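Local coordinates for protein prolyl-tRNA synthetase (Giardia lamblia ATCC 50803, PDB 3IAL) that binds prolyl-adenylate and probably catalyses the ATP-dependent attachment of L-proline to tRNA(Pro), as a class II aminoacyl-tRNA synthetase of protein synthesis, at residues D195-D200 with A271-R276; R63-E68 with W191-T196. All blocks are in the same frame, centred on the assembly; numbering follows the deposited sequence. Where two conformers were deposited one is given.

Contact 1 sets helix 180-201 against strand 263-274, which also borders the prolyl-adenylate. Contact 2 packs the same helix against helix 52-71. The centres of the two contacts lie about 7 Å apart, and both include Asp195 and Thr196. Apolar side chains join them. Ile273 CD1 of contact 1 lies 3.9 Å from Cys65 SG of contact 2, and Ile197 CD1 lies 3.9 Å from Cys65 CB. Ile273 CG2 meets Ile194 CD1 at 3.5 Å. Contact 1 holds four pocket residues, Ala271, Gly272, Ser274 and Arg276. Contact 2 is one layer further out: the Cys65 side chain is about 10 Å from the ligand.

Contact 1. Residues D195-D200 with A271-R276; sequences DTIFSD and AGISTR. With PR8 (5'-O-[(R)-hydroxy{[(2S)-pyrrolidin-2-ylcarbonyl]oxy}phosphoryl]adenosine), chain H.
Ile273 turns CG1 between its backbone N and carbonyl carbon (chi1 58°), and its extended second torsion carries CD1 out to the helix. Ile197 has CG1 beside its backbone N and a similarly extended chi2, which brings its CD1 forward. The two side chains meet tip to tip, with Ile197 CD1 3.9 Å from Ile273 CD1. Phe198 adds a looser touch: its CZ is 4.4 Å from Ile273 CG2, and the methyl approaches the ring obliquely. This joint is buried and purely apolar. Beyond Ile273 the chain passes from strand to helix. This is motif 3 of the class II synthetase core, whose arginine typically packs against the adenine. Arg276 does so here. PR8 C4 lies 3.6 Å above one face of the Arg276 guanidinium, offset toward the rim of that group. Bonds from NE to Ile163 O and from NH1 to Gln237 O fix the rotation of the group. Ser274 OG donates to PR8 N3 at 2.9 Å. The same oxygen accepts a nearly straight bond (168°) from Arg276 N at 3.2 Å, which caps the helix start. Further back on the strand, the backbone borders the prolyl ring: Gly272 N is 3.5 Å from PR8 CB, and Ala271 O is 3.6 Å from PR8 CG.

Contact 2. Residues R63-E68 with W191-T196; sequences RLCEEE and WKVIDT
The carboxylate of Glu68 is the flat group here, and the Thr196 methyl lies over one of its faces. Thr196 CG2 sits nearly above the carboxylate carbon, 4.1 Å from Glu68 CD. A water lies on that same side, tilted out of the carboxylate plane. It donates to Glu68 OE1 at 2.7 Å and lies a short 2.5 Å from Thr196 OG1, linking the two side chains. The other oxygen, OE2, forms a salt bridge with Lys71. The Glu68 chain is bent at chi2 (-59°), which folds its end across Thr196. Water and lysine together would be expected to stabilise the carboxylate charge. Nearer the backbone the contact is apolar. Val193 turns both methyls to Glu68, and CG1 is 3.9 Å from Glu68 CB. The same methyl is 4.3 Å from Cys65 SG. The helix axes approach to 10.2 Å, and their directions differ by 142°, so they run roughly antiparallel. On helix 52-71, Arg63 forms a salt bridge with Glu66 of the second subunit, and Glu66 forms one with Arg63 of the second subunit. A helix at the dimer interface that also packs on the catalytic core is consistent with motif 1 of class II synthetases.

Contact 1. Residues D195-D200 with A271-R276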
ATOM      1  N   ASP B 195      11.231   6.427  16.161  1.00 29.39           N
ATOM      2  CA  ASP B 195      11.493   7.831  16.526  1.00 31.23           C
ATOM      3  C   ASP B 195      11.270   8.778  15.351  1.00 31.11           C
ATOM      4  O   ASP B 195      10.702   9.844  15.519  1.00 29.76           O
ATOM      5  CB  ASP B 195      12.914   8.008  17.063  0.50 31.07           C
ATOM      6  CG  ASP B 195      13.022   9.160  18.036  0.50 29.90           C
ATOM      7  OD1 ASP B 195      12.420   9.067  19.122  0.50 33.09           O
ATOM      8  OD2 ASP B 195      13.709  10.147  17.726  0.50 30.59           O
ATOM      9  N   THR B 196      11.705   8.378  14.160  1.00 32.17           N
ATOM     10  CA  THR B 196      11.417   9.139  12.949  1.00 31.95           C
ATOM     11  C   THR B 196       9.918   9.311  12.707  1.00 31.35           C
ATOM     12  O   THR B 196       9.455  10.409  12.392  1.00 31.10           O
ATOM     13  CB  THR B 196      12.019   8.461  11.697  1.00 32.10           C
ATOM     14  OG1 THR B 196      13.436   8.346  11.857  1.00 33.10           O
ATOM     15  CG2 THR B 196      11.706   9.274  10.448  1.00 26.06           C
ATOM     16  N   ILE B 197       9.161   8.228  12.827  1.00 30.63           N
ATOM     17  CA  ILE B 197       7.722   8.294  12.551  1.00 30.46           C
ATOM     18  C   ILE B 197       7.006   9.081  13.631  1.00 27.41           C
ATOM     19  O   ILE B 197       6.294  10.044  13.342  1.00 27.89           O
ATOM     20  CB  ILE B 197       7.072   6.896  12.470  1.00 29.94           C
ATOM     21  CG1 ILE B 197       7.651   6.087  11.314  1.00 30.39           C
ATOM     22  CG2 ILE B 197       5.561   7.017  12.297  1.00 27.93           C
ATOM     23  CD1 ILE B 197       7.379   4.576  11.436  1.00 26.45           C
ATOM     24  N   PHE B 198       7.198   8.662  14.877  1.00 28.57           N
ATOM     25  CA  PHE B 198       6.429   9.187  16.011  1.00 27.25           C
ATOM     26  C   PHE B 198       6.796  10.645  16.315  1.00 29.83           C
ATOM     27  O   PHE B 198       5.916  11.494  16.476  1.00 29.94           O
ATOM     28  CB  PHE B 198       6.699   8.366  17.274  1.00 28.90           C
ATOM     29  CG  PHE B 198       6.084   6.975  17.288  1.00 30.22           C
ATOM     30  CD1 PHE B 198       5.759   6.289  16.122  1.00 26.59           C
ATOM     31  CD2 PHE B 198       5.882   6.333  18.512  1.00 30.76           C
ATOM     32  CE1 PHE B 198       5.221   4.993  16.178  1.00 30.98           C
ATOM     33  CE2 PHE B 198       5.339   5.052  18.575  1.00 30.87           C
ATOM     34  CZ  PHE B 198       5.012   4.377  17.404  1.00 29.06           C
ATOM     35  N   SER B 199       8.099  10.919  16.418  1.00 30.00           N
ATOM     36  CA  SER B 199       8.597  12.212  16.912  1.00 30.76           C
ATOM     37  C   SER B 199       8.969  13.214  15.811  1.00 30.14           C
ATOM     38  O   SER B 199       8.440  14.321  15.788  1.00 30.63           O
ATOM     39  CB  SER B 199       9.783  11.997  17.857  1.00 30.60           C
ATOM     40  OG  SER B 199       9.354  11.341  19.044  1.00 30.93           O
ATOM     41  N   ASP B 200       9.864  12.838  14.902  1.00 29.31           N
ATOM     42  CA  ASP B 200      10.291  13.764  13.846  1.00 28.58           C
ATOM     43  C   ASP B 200       9.123  14.161  12.944  1.00 29.21           C
ATOM     44  O   ASP B 200       9.023  15.319  12.531  1.00 28.82           O
ATOM     45  CB  ASP B 200      11.407  13.172  12.976  1.00 29.31           C
ATOM     46  CG  ASP B 200      12.687  12.881  13.750  1.00 30.86           C
ATOM     47  OD1 ASP B 200      12.806  13.235  14.941  1.00 39.01           O
ATOM     48  OD2 ASP B 200      13.598  12.290  13.146  1.00 39.11           O
ATOM     49  N   ALA B 271       8.969  -6.365  14.609  1.00 24.33           N
ATOM     50  CA  ALA B 271       8.506  -5.053  15.028  1.00 25.35           C
ATOM     51  C   ALA B 271       7.158  -4.786  14.404  1.00 23.82           C
ATOM     52  O   ALA B 271       6.946  -5.089  13.232  1.00 22.53           O
ATOM     53  CB  ALA B 271       9.500  -3.970  14.628  1.00 21.52           C
ATOM     54  N   GLY B 272       6.256  -4.209  15.190  1.00 22.98           N
ATOM     55  CA  GLY B 272       4.894  -3.953  14.738  1.00 24.66           C
ATOM     56  C   GLY B 272       4.392  -2.578  15.129  1.00 23.22           C
ATOM     57  O   GLY B 272       4.567  -2.145  16.270  1.00 22.61           O
ATOM     58  N   ILE B 273       3.793  -1.894  14.162  1.00 24.17           N
ATOM     59  CA  ILE B 273       3.014  -0.677  14.397  1.00 24.93           C
ATOM     60  C   ILE B 273       1.684  -0.778  13.645  1.00 25.16           C
ATOM     61  O   ILE B 273       1.611  -1.345  12.556  1.00 25.46           O
ATOM     62  CB  ILE B 273       3.756   0.618  13.984  1.00 23.74           C
ATOM     63  CG1 ILE B 273       4.166   0.592  12.506  1.00 25.16           C
ATOM     64  CG2 ILE B 273       4.961   0.837  14.872  1.00 23.39           C
ATOM     65  CD1 ILE B 273       4.436   1.991  11.915  1.00 22.64           C
ATOM     66  N   SER B 274       0.632  -0.240  14.248  1.00 23.94           N
ATOM     67  CA  SER B 274      -0.701  -0.339  13.706  1.00 23.42           C
ATOM     68  C   SER B 274      -1.338   1.053  13.593  1.00 24.21           C
ATOM     69  O   SER B 274      -0.648   2.073  13.694  1.00 24.22           O
ATOM     70  CB  SER B 274      -1.538  -1.225  14.621  1.00 23.27           C
ATOM     71  OG  SER B 274      -1.923  -0.513  15.789  1.00 24.51           O
ATOM     72  N   THR B 275      -2.657   1.064  13.402  1.00 25.60           N
ATOM     73  CA  THR B 275      -3.483   2.275  13.381  1.00 26.71           C
ATOM     74  C   THR B 275      -3.436   3.089  14.682  1.00 27.10           C
ATOM     75  O   THR B 275      -3.849   4.258  14.707  1.00 28.02           O
ATOM     76  CB  THR B 275      -4.952   1.905  13.147  1.00 27.74           C
ATOM     77  OG1 THR B 275      -5.371   0.978  14.156  1.00 32.46           O
ATOM     78  CG2 THR B 275      -5.146   1.280  11.763  1.00 29.94           C
ATOM     79  N   ARG B 276      -2.962   2.468  15.760  1.00 24.90           N
ATOM     80  CA  ARG B 276      -2.739   3.167  17.033  1.00 25.29           C
ATOM     81  C   ARG B 276      -1.787   4.360  16.934  1.00 25.01           C
ATOM     82  O   ARG B 276      -1.900   5.297  17.714  1.00 24.68           O
ATOM     83  CB  ARG B 276      -2.205   2.192  18.084  1.00 24.65           C
ATOM     84  CG  ARG B 276      -3.234   1.205  18.537  1.00 25.38           C
ATOM     85  CD  ARG B 276      -2.666   0.288  19.581  1.00 24.30           C
ATOM     86  NE  ARG B 276      -3.718  -0.422  20.283  1.00 24.41           N
ATOM     87  CZ  ARG B 276      -3.533  -1.207  21.331  1.00 29.90           C
ATOM     88  NH1 ARG B 276      -2.311  -1.408  21.827  1.00 28.64           N
ATOM     89  NH2 ARG B 276      -4.589  -1.791  21.893  1.00 32.24           N
TER
HETATM   90  C   PR8 H 601       3.499  -8.082  17.456  1.00 41.68           C
HETATM   91  N   PR8 H 601       4.084  -9.586  15.658  1.00 37.95           N
HETATM   92  O   PR8 H 601       2.342  -8.410  17.188  1.00 39.80           O
HETATM   93  P   PR8 H 601       2.626  -6.517  19.178  0.70 54.76           P
HETATM   94  N1  PR8 H 601      -6.142  -2.667  17.544  0.70 38.84           N
HETATM   95  C2  PR8 H 601      -5.264  -1.813  17.029  0.70 36.35           C
HETATM   96  N3  PR8 H 601      -3.946  -1.994  17.145  0.70 36.19           N
HETATM   97  C4  PR8 H 601      -3.449  -3.049  17.789  0.70 40.17           C
HETATM   98  C5  PR8 H 601      -4.339  -3.960  18.350  0.70 44.07           C
HETATM   99  C6  PR8 H 601      -5.709  -3.753  18.213  0.70 44.75           C
HETATM  100  N6  PR8 H 601      -6.575  -4.622  18.737  0.70 47.85           N
HETATM  101  N7  PR8 H 601      -3.619  -4.911  18.932  0.70 45.67           N
HETATM  102  C8  PR8 H 601      -2.329  -4.618  18.751  0.70 49.61           C
HETATM  103  N9  PR8 H 601      -2.215  -3.475  18.060  0.70 48.94           N
HETATM  104  CA  PR8 H 601       4.659  -8.652  16.640  1.00 37.84           C
HETATM  105  CB  PR8 H 601       5.308  -7.525  15.853  1.00 35.99           C
HETATM  106  CD  PR8 H 601       4.634  -9.242  14.352  1.00 37.80           C
HETATM  107  CG  PR8 H 601       4.784  -7.717  14.423  1.00 35.60           C
HETATM  108  C1' PR8 H 601      -0.916  -2.836  17.675  0.70 52.31           C
HETATM  109  O10 PR8 H 601       3.875  -7.247  18.462  1.00 43.66           O
HETATM  110  O1P PR8 H 601       1.827  -7.428  20.037  0.70 56.60           O
HETATM  111  C2' PR8 H 601      -0.139  -2.289  18.897  0.70 54.66           C
HETATM  112  O2' PR8 H 601       0.461  -1.026  18.571  0.70 47.98           O
HETATM  113  O2P PR8 H 601       3.281  -5.344  20.058  0.70 58.29           O
HETATM  114  C3' PR8 H 601       0.979  -3.292  19.059  0.70 55.14           C
HETATM  115  O3' PR8 H 601       2.091  -2.694  19.729  0.70 53.41           O
HETATM  116  C4' PR8 H 601       1.290  -3.483  17.586  0.70 55.14           C
HETATM  117  O4' PR8 H 601      -0.016  -3.816  17.065  0.70 53.59           O
HETATM  118  C5' PR8 H 601       2.291  -4.607  17.431  0.70 54.00           C
HETATM  119  O5' PR8 H 601       1.787  -5.794  18.012  0.70 54.92           O

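Contact 2. Residues R63-E68 with W191-T196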
ATOM      1  N   ARG B  63       3.322   4.252   4.548  1.00 29.21           N
ATOM      2  CA  ARG B  63       4.261   4.543   3.461  1.00 31.43           C
ATOM      3  C   ARG B  63       5.595   5.044   4.013  1.00 30.23           C
ATOM      4  O   ARG B  63       6.649   4.662   3.513  1.00 27.59           O
ATOM      5  CB  ARG B  63       3.698   5.591   2.486  1.00 34.52           C
ATOM      6  CG  ARG B  63       2.650   5.073   1.511  1.00 42.89           C
ATOM      7  CD  ARG B  63       2.937   5.565   0.085  1.00 49.98           C
ATOM      8  NE  ARG B  63       1.881   5.202  -0.866  1.00 52.79           N
ATOM      9  CZ  ARG B  63       0.922   6.019  -1.305  1.00 57.17           C
ATOM     10  NH1 ARG B  63       0.846   7.283  -0.889  1.00 57.64           N
ATOM     11  NH2 ARG B  63       0.022   5.566  -2.175  1.00 59.60           N
ATOM     12  N   LEU B  64       5.545   5.924   5.018  1.00 28.55           N
ATOM     13  CA  LEU B  64       6.771   6.412   5.653  1.00 28.15           C
ATOM     14  C   LEU B  64       7.546   5.267   6.298  1.00 26.73           C
ATOM     15  O   LEU B  64       8.761   5.170   6.145  1.00 27.01           O
ATOM     16  CB  LEU B  64       6.485   7.496   6.697  1.00 25.45           C
ATOM     17  CG  LEU B  64       7.725   8.005   7.449  1.00 27.10           C
ATOM     18  CD1 LEU B  64       8.738   8.701   6.504  1.00 21.18           C
ATOM     19  CD2 LEU B  64       7.330   8.927   8.597  1.00 26.49           C
ATOM     20  N   CYS B  65       6.841   4.405   7.021  1.00 26.30           N
ATOM     21  CA  CYS B  65       7.462   3.218   7.608  1.00 24.48           C
ATOM     22  C   CYS B  65       8.145   2.366   6.542  1.00 25.10           C
ATOM     23  O   CYS B  65       9.298   1.948   6.696  1.00 26.48           O
ATOM     24  CB  CYS B  65       6.426   2.377   8.358  1.00 24.50           C
ATOM     25  SG  CYS B  65       7.199   1.085   9.344  1.00 27.14           S
ATOM     26  N   GLU B  66       7.429   2.119   5.456  1.00 23.61           N
ATOM     27  CA  GLU B  66       7.943   1.315   4.360  1.00 26.03           C
ATOM     28  C   GLU B  66       9.219   1.930   3.801  1.00 25.94           C
ATOM     29  O   GLU B  66      10.240   1.246   3.652  1.00 24.65           O
ATOM     30  CB  GLU B  66       6.879   1.170   3.267  1.00 24.60           C
ATOM     31  CG  GLU B  66       5.705   0.275   3.680  1.00 28.67           C
ATOM     32  CD  GLU B  66       4.442   0.486   2.843  1.00 27.97           C
ATOM     33  OE1 GLU B  66       4.462   1.311   1.913  1.00 25.18           O
ATOM     34  OE2 GLU B  66       3.422  -0.176   3.126  1.00 31.96           O
ATOM     35  N   GLU B  67       9.156   3.229   3.519  1.00 27.64           N
ATOM     36  CA  GLU B  67      10.294   4.001   3.004  1.00 26.97           C
ATOM     37  C   GLU B  67      11.519   3.954   3.923  1.00 26.23           C
ATOM     38  O   GLU B  67      12.648   3.800   3.447  1.00 24.97           O
ATOM     39  CB  GLU B  67       9.882   5.464   2.812  1.00 29.15           C
ATOM     40  CG  GLU B  67       8.955   5.722   1.640  1.00 35.06           C
ATOM     41  CD  GLU B  67       8.371   7.141   1.653  1.00 42.78           C
ATOM     42  OE1 GLU B  67       8.757   7.954   2.533  1.00 43.66           O
ATOM     43  OE2 GLU B  67       7.525   7.443   0.775  1.00 46.19           O
ATOM     44  N   GLU B  68      11.295   4.104   5.229  1.00 24.52           N
ATOM     45  CA  GLU B  68      12.385   4.103   6.224  1.00 25.66           C
ATOM     46  C   GLU B  68      12.972   2.700   6.420  1.00 26.69           C
ATOM     47  O   GLU B  68      14.180   2.540   6.598  1.00 26.11           O
ATOM     48  CB  GLU B  68      11.890   4.636   7.566  1.00 27.70           C
ATOM     49  CG  GLU B  68      11.522   6.113   7.564  1.00 30.27           C
ATOM     50  CD  GLU B  68      12.688   7.002   7.158  1.00 33.02           C
ATOM     51  OE1 GLU B  68      13.760   6.903   7.795  1.00 31.63           O
ATOM     52  OE2 GLU B  68      12.532   7.774   6.187  1.00 30.53           O
ATOM     53  N   TRP B 191      13.897   0.849  16.512  1.00 27.13           N
ATOM     54  CA  TRP B 191      13.669   2.057  17.313  1.00 25.81           C
ATOM     55  C   TRP B 191      14.001   3.344  16.572  1.00 27.16           C
ATOM     56  O   TRP B 191      13.306   4.353  16.754  1.00 29.27           O
ATOM     57  CB  TRP B 191      14.410   1.995  18.656  1.00 25.47           C
ATOM     58  CG  TRP B 191      13.654   1.184  19.659  1.00 29.61           C
ATOM     59  CD1 TRP B 191      13.991  -0.037  20.153  1.00 30.64           C
ATOM     60  CD2 TRP B 191      12.402   1.526  20.253  1.00 29.40           C
ATOM     61  NE1 TRP B 191      13.031  -0.477  21.027  1.00 28.88           N
ATOM     62  CE2 TRP B 191      12.042   0.466  21.109  1.00 28.85           C
ATOM     63  CE3 TRP B 191      11.542   2.628  20.138  1.00 34.43           C
ATOM     64  CZ2 TRP B 191      10.868   0.474  21.854  1.00 28.92           C
ATOM     65  CZ3 TRP B 191      10.375   2.639  20.874  1.00 34.69           C
ATOM     66  CH2 TRP B 191      10.047   1.564  21.726  1.00 36.12           C
ATOM     67  N   LYS B 192      15.038   3.328  15.734  1.00 27.00           N
ATOM     68  CA  LYS B 192      15.322   4.487  14.880  1.00 30.20           C
ATOM     69  C   LYS B 192      14.119   4.865  14.011  1.00 29.89           C
ATOM     70  O   LYS B 192      13.801   6.039  13.851  1.00 28.72           O
ATOM     71  CB  LYS B 192      16.540   4.256  13.986  1.00 33.06           C
ATOM     72  CG  LYS B 192      17.832   4.886  14.491  1.00 39.07           C
ATOM     73  CD  LYS B 192      18.479   4.071  15.588  1.00 43.65           C
ATOM     74  CE  LYS B 192      19.945   4.442  15.763  1.00 46.99           C
ATOM     75  NZ  LYS B 192      20.742   3.979  14.594  1.00 47.72           N
ATOM     76  N   VAL B 193      13.449   3.866  13.453  1.00 28.82           N
ATOM     77  CA  VAL B 193      12.309   4.120  12.579  1.00 27.49           C
ATOM     78  C   VAL B 193      11.097   4.631  13.356  1.00 27.21           C
ATOM     79  O   VAL B 193      10.400   5.524  12.889  1.00 26.05           O
ATOM     80  CB  VAL B 193      11.947   2.876  11.747  1.00 26.03           C
ATOM     81  CG1 VAL B 193      10.701   3.125  10.915  1.00 22.02           C
ATOM     82  CG2 VAL B 193      13.123   2.512  10.848  1.00 25.30           C
ATOM     83  N   ILE B 194      10.865   4.073  14.541  1.00 27.72           N
ATOM     84  CA  ILE B 194       9.812   4.556  15.423  1.00 28.88           C
ATOM     85  C   ILE B 194      10.011   6.037  15.792  1.00 29.93           C
ATOM     86  O   ILE B 194       9.057   6.817  15.730  1.00 30.14           O
ATOM     87  CB  ILE B 194       9.697   3.682  16.709  1.00 29.13           C
ATOM     88  CG1 ILE B 194       9.289   2.247  16.358  1.00 30.25           C
ATOM     89  CG2 ILE B 194       8.691   4.277  17.703  1.00 28.89           C
ATOM     90  CD1 ILE B 194       8.168   2.136  15.358  1.00 30.07           C
ATOM     91  N   ASP B 195      11.231   6.427  16.161  1.00 29.39           N
ATOM     92  CA  ASP B 195      11.493   7.831  16.526  1.00 31.23           C
ATOM     93  C   ASP B 195      11.270   8.778  15.351  1.00 31.11           C
ATOM     94  O   ASP B 195      10.702   9.844  15.519  1.00 29.76           O
ATOM     95  CB  ASP B 195      12.914   8.008  17.063  0.50 31.07           C
ATOM     96  CG  ASP B 195      13.022   9.160  18.036  0.50 29.90           C
ATOM     97  OD1 ASP B 195      12.420   9.067  19.122  0.50 33.09           O
ATOM     98  OD2 ASP B 195      13.709  10.147  17.726  0.50 30.59           O
ATOM     99  N   THR B 196      11.705   8.378  14.160  1.00 32.17           N
ATOM    100  CA  THR B 196      11.417   9.139  12.949  1.00 31.95           C
ATOM    101  C   THR B 196       9.918   9.311  12.707  1.00 31.35           C
ATOM    102  O   THR B 196       9.455  10.409  12.392  1.00 31.10           O
ATOM    103  CB  THR B 196      12.019   8.461  11.697  1.00 32.10           C
ATOM    104  OG1 THR B 196      13.436   8.346  11.857  1.00 33.10           O
ATOM    105  CG2 THR B 196      11.706   9.274  10.448  1.00 26.06           C
TER
HETATM  106  O   HOH W   1      14.209   6.439  10.395  1.00 31.28           O